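Local coordinates for CBS domain-containing protein (PDB 1PVM) that is of unknown function but joins paired CBS domains to a zinc ribbon-like domain whose metal site has been seen with iron or mercury, at residues F29-I34 against Y41-K46; V122-L127 against D138-H143. All coordinates share one frame; numbering follows the deposited sequence.

Contact 1 (F29-I34 against Y41-K46); sequences FDAVKI and YGLVVK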
ATOM      1  N   PHE B  29      -9.026   7.482   9.923  1.00  7.30           N
ATOM      2  CA  PHE B  29      -7.954   7.933  10.801  1.00  8.62           C
ATOM      3  C   PHE B  29      -7.690   6.919  11.916  1.00  8.57           C
ATOM      4  O   PHE B  29      -6.550   6.524  12.156  1.00  8.82           O
ATOM      5  CB  PHE B  29      -8.318   9.286  11.419  1.00 11.01           C
ATOM      6  CG  PHE B  29      -7.278   9.820  12.374  1.00 13.35           C
ATOM      7  CD1 PHE B  29      -6.057  10.295  11.903  1.00 12.92           C
ATOM      8  CD2 PHE B  29      -7.516   9.832  13.747  1.00 14.89           C
ATOM      9  CE1 PHE B  29      -5.086  10.775  12.781  1.00 13.85           C
ATOM     10  CE2 PHE B  29      -6.552  10.310  14.636  1.00 16.70           C
ATOM     11  CZ  PHE B  29      -5.332  10.783  14.148  1.00 15.23           C
ATOM     12  N   ASP B  30      -8.742   6.487  12.602  1.00  9.05           N
ATOM     13  CA  ASP B  30      -8.563   5.529  13.687  1.00  9.40           C
ATOM     14  C   ASP B  30      -8.152   4.135  13.223  1.00  9.15           C
ATOM     15  O   ASP B  30      -7.408   3.444  13.917  1.00  9.40           O
ATOM     16  CB  ASP B  30      -9.829   5.436  14.545  1.00 10.38           C
ATOM     17  CG  ASP B  30     -10.034   6.669  15.408  1.00 14.39           C
ATOM     18  OD1 ASP B  30      -9.025   7.312  15.770  1.00 17.11           O
ATOM     19  OD2 ASP B  30     -11.196   6.992  15.734  1.00 17.15           O
ATOM     20  N   ALA B  31      -8.626   3.725  12.053  1.00  7.94           N
ATOM     21  CA  ALA B  31      -8.285   2.406  11.536  1.00  8.38           C
ATOM     22  C   ALA B  31      -6.815   2.359  11.145  1.00  8.04           C
ATOM     23  O   ALA B  31      -6.116   1.390  11.427  1.00  8.76           O
ATOM     24  CB  ALA B  31      -9.161   2.068  10.327  1.00  8.14           C
ATOM     25  N   VAL B  32      -6.346   3.409  10.484  1.00  7.62           N
ATOM     26  CA  VAL B  32      -4.954   3.457  10.062  1.00  8.09           C
ATOM     27  C   VAL B  32      -4.010   3.491  11.266  1.00  9.31           C
ATOM     28  O   VAL B  32      -2.894   2.981  11.189  1.00  9.76           O
ATOM     29  CB  VAL B  32      -4.713   4.661   9.126  1.00  8.00           C
ATOM     30  CG1 VAL B  32      -3.231   4.902   8.939  1.00  9.14           C
ATOM     31  CG2 VAL B  32      -5.373   4.392   7.778  1.00  7.15           C
ATOM     32  N   LYS B  33      -4.457   4.071  12.381  1.00  9.49           N
ATOM     33  CA  LYS B  33      -3.626   4.105  13.586  1.00 11.71           C
ATOM     34  C   LYS B  33      -3.323   2.665  13.990  1.00 11.54           C
ATOM     35  O   LYS B  33      -2.207   2.335  14.395  1.00 10.99           O
ATOM     36  CB  LYS B  33      -4.353   4.783  14.754  1.00 15.69           C
ATOM     37  CG  LYS B  33      -4.591   6.264  14.607  1.00 21.41           C
ATOM     38  CD  LYS B  33      -5.082   6.859  15.931  1.00 25.56           C
ATOM     39  CE  LYS B  33      -6.329   6.146  16.443  1.00 28.97           C
ATOM     40  NZ  LYS B  33      -6.808   6.676  17.754  1.00 29.83           N
ATOM     41  N   ILE B  34      -4.338   1.813  13.895  1.00 10.29           N
ATOM     42  CA  ILE B  34      -4.188   0.404  14.239  1.00 10.02           C
ATOM     43  C   ILE B  34      -3.223  -0.269  13.265  1.00 10.18           C
ATOM     44  O   ILE B  34      -2.375  -1.065  13.665  1.00 11.11           O
ATOM     45  CB  ILE B  34      -5.556  -0.315  14.204  1.00 10.66           C
ATOM     46  CG1 ILE B  34      -6.467   0.260  15.293  1.00 12.18           C
ATOM     47  CG2 ILE B  34      -5.373  -1.818  14.400  1.00 11.02           C
ATOM     48  CD1 ILE B  34      -7.867  -0.308  15.281  1.00 13.99           C
ATOM     49  N   TYR B  41      -1.431  -4.364   7.629  1.00  9.11           N
ATOM     50  CA  TYR B  41      -2.110  -3.595   6.595  1.00  9.05           C
ATOM     51  C   TYR B  41      -3.362  -4.209   5.993  1.00  8.32           C
ATOM     52  O   TYR B  41      -3.702  -3.990   4.829  1.00  8.63           O
ATOM     53  CB  TYR B  41      -1.076  -3.227   5.531  1.00 10.16           C
ATOM     54  CG  TYR B  41       0.068  -2.472   6.166  1.00 10.12           C
ATOM     55  CD1 TYR B  41      -0.089  -1.141   6.554  1.00 12.15           C
ATOM     56  CD2 TYR B  41       1.267  -3.112   6.478  1.00 12.21           C
ATOM     57  CE1 TYR B  41       0.915  -0.466   7.244  1.00 13.20           C
ATOM     58  CE2 TYR B  41       2.280  -2.447   7.168  1.00 11.98           C
ATOM     59  CZ  TYR B  41       2.094  -1.128   7.546  1.00 12.96           C
ATOM     60  OH  TYR B  41       3.082  -0.468   8.237  1.00 17.31           O
ATOM     61  N   GLY B  42      -4.066  -4.953   6.833  1.00  8.13           N
ATOM     62  CA  GLY B  42      -5.303  -5.583   6.429  1.00  7.81           C
ATOM     63  C   GLY B  42      -6.117  -5.828   7.678  1.00  7.73           C
ATOM     64  O   GLY B  42      -5.666  -6.533   8.577  1.00  9.36           O
ATOM     65  N   LEU B  43      -7.306  -5.239   7.751  1.00  7.15           N
ATOM     66  CA  LEU B  43      -8.169  -5.418   8.918  1.00  7.46           C
ATOM     67  C   LEU B  43      -9.522  -5.955   8.485  1.00  7.74           C
ATOM     68  O   LEU B  43     -10.049  -5.569   7.436  1.00  7.76           O
ATOM     69  CB  LEU B  43      -8.393  -4.085   9.646  1.00  7.95           C
ATOM     70  CG  LEU B  43      -7.184  -3.234  10.068  1.00  8.84           C
ATOM     71  CD1 LEU B  43      -7.673  -1.909  10.651  1.00  9.09           C
ATOM     72  CD2 LEU B  43      -6.339  -3.983  11.083  1.00 10.70           C
ATOM     73  N   VAL B  44     -10.079  -6.856   9.284  1.00  6.91           N
ATOM     74  CA  VAL B  44     -11.401  -7.394   8.990  1.00  7.26           C
ATOM     75  C   VAL B  44     -12.380  -6.382   9.576  1.00  7.24           C
ATOM     76  O   VAL B  44     -12.157  -5.850  10.669  1.00  7.64           O
ATOM     77  CB  VAL B  44     -11.610  -8.778   9.654  1.00  7.79           C
ATOM     78  CG1 VAL B  44     -13.062  -9.233   9.487  1.00  8.39           C
ATOM     79  CG2 VAL B  44     -10.660  -9.791   9.036  1.00  8.75           C
ATOM     80  N   VAL B  45     -13.449  -6.096   8.841  1.00  7.09           N
ATOM     81  CA  VAL B  45     -14.441  -5.135   9.309  1.00  7.14           C
ATOM     82  C   VAL B  45     -15.777  -5.810   9.612  1.00  8.09           C
ATOM     83  O   VAL B  45     -16.279  -6.597   8.808  1.00  8.67           O
ATOM     84  CB  VAL B  45     -14.684  -4.027   8.268  1.00  6.53           C
ATOM     85  CG1 VAL B  45     -15.549  -2.939   8.879  1.00  7.53           C
ATOM     86  CG2 VAL B  45     -13.359  -3.461   7.779  1.00  5.62           C
ATOM     87  N   LYS B  46     -16.343  -5.495  10.775  1.00  8.84           N
ATOM     88  CA  LYS B  46     -17.626  -6.054  11.189  1.00 10.67           C
ATOM     89  C   LYS B  46     -18.656  -4.949  11.363  1.00 10.69           C
ATOM     90  O   LYS B  46     -18.297  -3.814  11.687  1.00 10.10           O
ATOM     91  CB  LYS B  46     -17.490  -6.780  12.528  1.00 13.19           C
ATOM     92  CG  LYS B  46     -16.824  -8.139  12.470  1.00 17.67           C
ATOM     93  CD  LYS B  46     -16.834  -8.780  13.853  1.00 21.56           C
ATOM     94  CE  LYS B  46     -16.273 -10.191  13.831  1.00 21.55           C
ATOM     95  NZ  LYS B  46     -17.112 -11.109  13.021  1.00 20.43           N
TER
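The flat group that meets its partner across this contact is the carbonyl of Ala31. Leu43 CD1 lies 3.7 Å from Ala31 O, on a line tilted about 42° out of the carbonyl plane, a van der Waals approach of a methyl to an oxygen. The ring of Tyr41, on the strand side, does not touch the helix segment; it makes a cation-pi contact with Arg59 of the second subunit. The ring of Phe29, at the far side of the helix, packs on Pro72 and on Pro67 of the second subunit.

Leu43 is the residue that bridges the two segments. Its second torsion, 175°, makes CD1 the extension of the chain and leaves CD2 as the side branch, and each methyl has its own partner. Ala31 CB is 4.3 Å from Leu43 CD1, while Ile34 CG2 is 4.1 Å from Leu43 CD2. Ile34 crosses Leu43 obliquely; its chi1 of -65° puts CG1 beside the backbone N and CG2 anti to it, and the short branch is the one that reaches the strand. Ala31 and Ile34 sit three residues apart and present neighbouring turns of helix 28-38. On the solvent side of that helix Lys33 NZ forms a salt bridge to Asp30 OD1 at 3.0 Å.

The contact closes the beta-alpha-beta unit of the first CBS domain, in which helix 28-38 connects strand 21-23 to the parallel strand 42-46. Val22, on strand 21-23, touches both Ile34 and Leu43.

Only 116 Å² is buried between the segments, and every side-chain pair is carbon to carbon, so within these segments the helix is probably held to the strand by shape and the exclusion of water.

Contact 2 (V122-L127 against D138-H143); sequences VTLTDL and DILLSH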
ATOM      1  N   VAL B 122      -4.913 -14.045   4.751  1.00  8.53           N
ATOM      2  CA  VAL B 122      -3.736 -14.535   4.039  1.00  7.80           C
ATOM      3  C   VAL B 122      -3.274 -13.428   3.085  1.00  7.91           C
ATOM      4  O   VAL B 122      -4.086 -12.784   2.418  1.00  7.97           O
ATOM      5  CB  VAL B 122      -4.048 -15.843   3.255  1.00  7.99           C
ATOM      6  CG1 VAL B 122      -5.167 -15.610   2.250  1.00  8.33           C
ATOM      7  CG2 VAL B 122      -2.784 -16.352   2.567  1.00  9.61           C
ATOM      8  N   THR B 123      -1.966 -13.199   3.048  1.00  7.89           N
ATOM      9  CA  THR B 123      -1.383 -12.158   2.206  1.00  7.30           C
ATOM     10  C   THR B 123      -0.404 -12.735   1.199  1.00  6.68           C
ATOM     11  O   THR B 123      -0.018 -13.897   1.285  1.00  7.47           O
ATOM     12  CB  THR B 123      -0.584 -11.154   3.044  1.00  8.26           C
ATOM     13  OG1 THR B 123       0.550 -11.825   3.615  1.00 10.13           O
ATOM     14  CG2 THR B 123      -1.443 -10.566   4.159  1.00  7.50           C
ATOM     15  N   LEU B 124       0.017 -11.902   0.253  1.00  6.83           N
ATOM     16  CA  LEU B 124       0.989 -12.329  -0.741  1.00  7.63           C
ATOM     17  C   LEU B 124       2.277 -12.745  -0.034  1.00  8.89           C
ATOM     18  O   LEU B 124       2.953 -13.673  -0.466  1.00 10.23           O
ATOM     19  CB  LEU B 124       1.296 -11.192  -1.721  1.00  7.87           C
ATOM     20  CG  LEU B 124       2.450 -11.468  -2.694  1.00  9.76           C
ATOM     21  CD1 LEU B 124       2.121 -12.666  -3.577  1.00  9.66           C
ATOM     22  CD2 LEU B 124       2.693 -10.238  -3.545  1.00 10.43           C
ATOM     23  N   THR B 125       2.623 -12.055   1.051  1.00  9.06           N
ATOM     24  CA  THR B 125       3.838 -12.402   1.781  1.00 10.93           C
ATOM     25  C   THR B 125       3.751 -13.840   2.295  1.00 12.29           C
ATOM     26  O   THR B 125       4.710 -14.609   2.174  1.00 11.37           O
ATOM     27  CB  THR B 125       4.085 -11.455   2.975  1.00 11.43           C
ATOM     28  OG1 THR B 125       4.172 -10.105   2.505  1.00 11.97           O
ATOM     29  CG2 THR B 125       5.398 -11.816   3.673  1.00 11.92           C
ATOM     30  N   ASP B 126       2.605 -14.198   2.872  1.00 12.38           N
ATOM     31  CA  ASP B 126       2.395 -15.554   3.379  1.00 13.07           C
ATOM     32  C   ASP B 126       2.574 -16.551   2.236  1.00 12.69           C
ATOM     33  O   ASP B 126       3.278 -17.548   2.365  1.00 14.08           O
ATOM     34  CB  ASP B 126       0.978 -15.705   3.938  1.00 12.85           C
ATOM     35  CG  ASP B 126       0.715 -14.804   5.120  1.00 13.54           C
ATOM     36  OD1 ASP B 126      -0.465 -14.471   5.361  1.00 14.32           O
ATOM     37  OD2 ASP B 126       1.682 -14.436   5.818  1.00 15.65           O
ATOM     38  N   LEU B 127       1.929 -16.260   1.115  1.00 10.47           N
ATOM     39  CA  LEU B 127       1.972 -17.124  -0.053  1.00 10.50           C
ATOM     40  C   LEU B 127       3.318 -17.190  -0.762  1.00 10.21           C
ATOM     41  O   LEU B 127       3.636 -18.198  -1.393  1.00 10.90           O
ATOM     42  CB  LEU B 127       0.913 -16.675  -1.061  1.00 11.08           C
ATOM     43  CG  LEU B 127      -0.543 -16.677  -0.598  1.00  9.26           C
ATOM     44  CD1 LEU B 127      -1.363 -15.866  -1.581  1.00 11.28           C
ATOM     45  CD2 LEU B 127      -1.069 -18.103  -0.491  1.00 11.07           C
ATOM     46  N   ASP B 138       2.479 -12.686 -11.180  1.00  9.93           N
ATOM     47  CA  ASP B 138       1.105 -12.546 -11.648  1.00 10.10           C
ATOM     48  C   ASP B 138       0.262 -11.750 -10.654  1.00  9.97           C
ATOM     49  O   ASP B 138      -0.431 -10.808 -11.034  1.00 10.59           O
ATOM     50  CB  ASP B 138       0.466 -13.921 -11.858  1.00 12.43           C
ATOM     51  CG  ASP B 138      -1.022 -13.828 -12.164  1.00 12.34           C
ATOM     52  OD1 ASP B 138      -1.384 -13.191 -13.175  1.00 16.78           O
ATOM     53  OD2 ASP B 138      -1.828 -14.381 -11.390  1.00 13.86           O
ATOM     54  N   ILE B 139       0.310 -12.142  -9.386  1.00  8.34           N
ATOM     55  CA  ILE B 139      -0.444 -11.445  -8.347  1.00  8.62           C
ATOM     56  C   ILE B 139      -0.017  -9.978  -8.280  1.00  8.19           C
ATOM     57  O   ILE B 139      -0.862  -9.083  -8.184  1.00  7.06           O
ATOM     58  CB  ILE B 139      -0.222 -12.105  -6.966  1.00  8.80           C
ATOM     59  CG1 ILE B 139      -0.825 -13.511  -6.963  1.00 10.51           C
ATOM     60  CG2 ILE B 139      -0.847 -11.252  -5.860  1.00  9.73           C
ATOM     61  CD1 ILE B 139      -0.558 -14.290  -5.680  1.00  8.98           C
ATOM     62  N   LEU B 140       1.291  -9.735  -8.342  1.00  8.40           N
ATOM     63  CA  LEU B 140       1.810  -8.371  -8.294  1.00  8.59           C
ATOM     64  C   LEU B 140       1.308  -7.523  -9.463  1.00  8.09           C
ATOM     65  O   LEU B 140       0.903  -6.374  -9.271  1.00  8.41           O
ATOM     66  CB  LEU B 140       3.343  -8.381  -8.271  1.00  8.62           C
ATOM     67  CG  LEU B 140       3.971  -8.883  -6.968  1.00  9.33           C
ATOM     68  CD1 LEU B 140       5.468  -9.073  -7.155  1.00  8.90           C
ATOM     69  CD2 LEU B 140       3.682  -7.890  -5.846  1.00  9.90           C
ATOM     70  N   LEU B 141       1.321  -8.093 -10.664  1.00  7.92           N
ATOM     71  CA  LEU B 141       0.850  -7.373 -11.846  1.00  8.85           C
ATOM     72  C   LEU B 141      -0.659  -7.143 -11.791  1.00  7.75           C
ATOM     73  O   LEU B 141      -1.155  -6.065 -12.146  1.00  8.73           O
ATOM     74  CB  LEU B 141       1.212  -8.142 -13.121  1.00 10.47           C
ATOM     75  CG  LEU B 141       2.703  -8.145 -13.470  1.00 11.32           C
ATOM     76  CD1 LEU B 141       2.941  -8.999 -14.705  1.00 13.46           C
ATOM     77  CD2 LEU B 141       3.179  -6.718 -13.706  1.00 12.53           C
ATOM     78  N   SER B 142      -1.394  -8.152 -11.341  1.00  6.32           N
ATOM     79  CA  SER B 142      -2.843  -8.024 -11.248  1.00  6.31           C
ATOM     80  C   SER B 142      -3.255  -6.997 -10.199  1.00  5.42           C
ATOM     81  O   SER B 142      -4.259  -6.308 -10.364  1.00  7.28           O
ATOM     82  CB  SER B 142      -3.483  -9.374 -10.924  1.00  6.66           C
ATOM     83  OG  SER B 142      -3.402 -10.249 -12.035  1.00  8.88           O
ATOM     84  N   HIS B 143      -2.484  -6.894  -9.120  1.00  6.49           N
ATOM     85  CA  HIS B 143      -2.804  -5.934  -8.066  1.00  6.73           C
ATOM     86  C   HIS B 143      -2.588  -4.501  -8.535  1.00  7.53           C
ATOM     87  O   HIS B 143      -3.282  -3.580  -8.097  1.00  7.99           O
ATOM     88  CB  HIS B 143      -1.954  -6.204  -6.825  1.00  7.69           C
ATOM     89  CG  HIS B 143      -2.230  -5.268  -5.691  1.00  7.78           C
ATOM     90  ND1 HIS B 143      -3.481  -5.128  -5.128  1.00  7.04           N
ATOM     91  CD2 HIS B 143      -1.418  -4.418  -5.020  1.00  7.53           C
ATOM     92  CE1 HIS B 143      -3.427  -4.231  -4.159  1.00  7.77           C
ATOM     93  NE2 HIS B 143      -2.187  -3.785  -4.073  1.00  6.89           N
TER
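The turn of helix 133-145 that presents Ile139 and Leu140 to Leu124 includes the bond from Ser142 N to Asp138 O, at 2.8 Å. Asp138 OD2 and Ser142 OG both bond Ser102 OG, tying the same turn to helix 94-104. On the other segment Thr123 and Asp126 form a capping box. Asp126 N donates to Thr123 OG1 at 3.2 Å, nearly straight at 165°, and Thr123 N donates to Asp126 OD1 at 3.0 Å, meeting the carboxylate from 46° above its plane. The box marks where strand 118-123, an outer strand, within this chain, of the second CBS sheet, turns directly into helix 124-127, so that Leu124 enters the contact as the first helical residue.

With chi1 at 172° the side chain of Leu124 runs out from its helix toward 138-143, and its fork gives one methyl to each of two neighbours. CD1 of Leu124 lies 3.8 Å from Ile139 CD1, the two side chains running antiparallel alongside each other. CD2 of Leu124 meets Leu140 CD2 at 3.4 Å, closer than two methyls normally sit, with the side chains roughly perpendicular. Replacing Leu124 by an alanine would probably open a gap facing Ile139 CD1 and Leu140 CD2, leaving Leu140 freer to turn. Leu127 adds a looser touch, its CD1 4.5 Å from Ile139 CD1. Leu140 also packs on Thr125 of the second subunit.

Overall arrangement
Contacts 1 and 2 follow one another along the chain, the first complete before the second begins. Their centres are about 20 Å apart, and their nearest atoms, about 7 Å apart, do not touch. Contact 1 pairs a helix with a strand inside the first CBS domain; contact 2 sets helix 124-127, which follows the last strand of the second CBS sheet, against helix 133-145. Both reach the second subunit, so each lies beside the dimer interface. Neither contact includes the site where Cys152, Cys155, Cys175 and Cys180 bind mercury here, and both lie away from it.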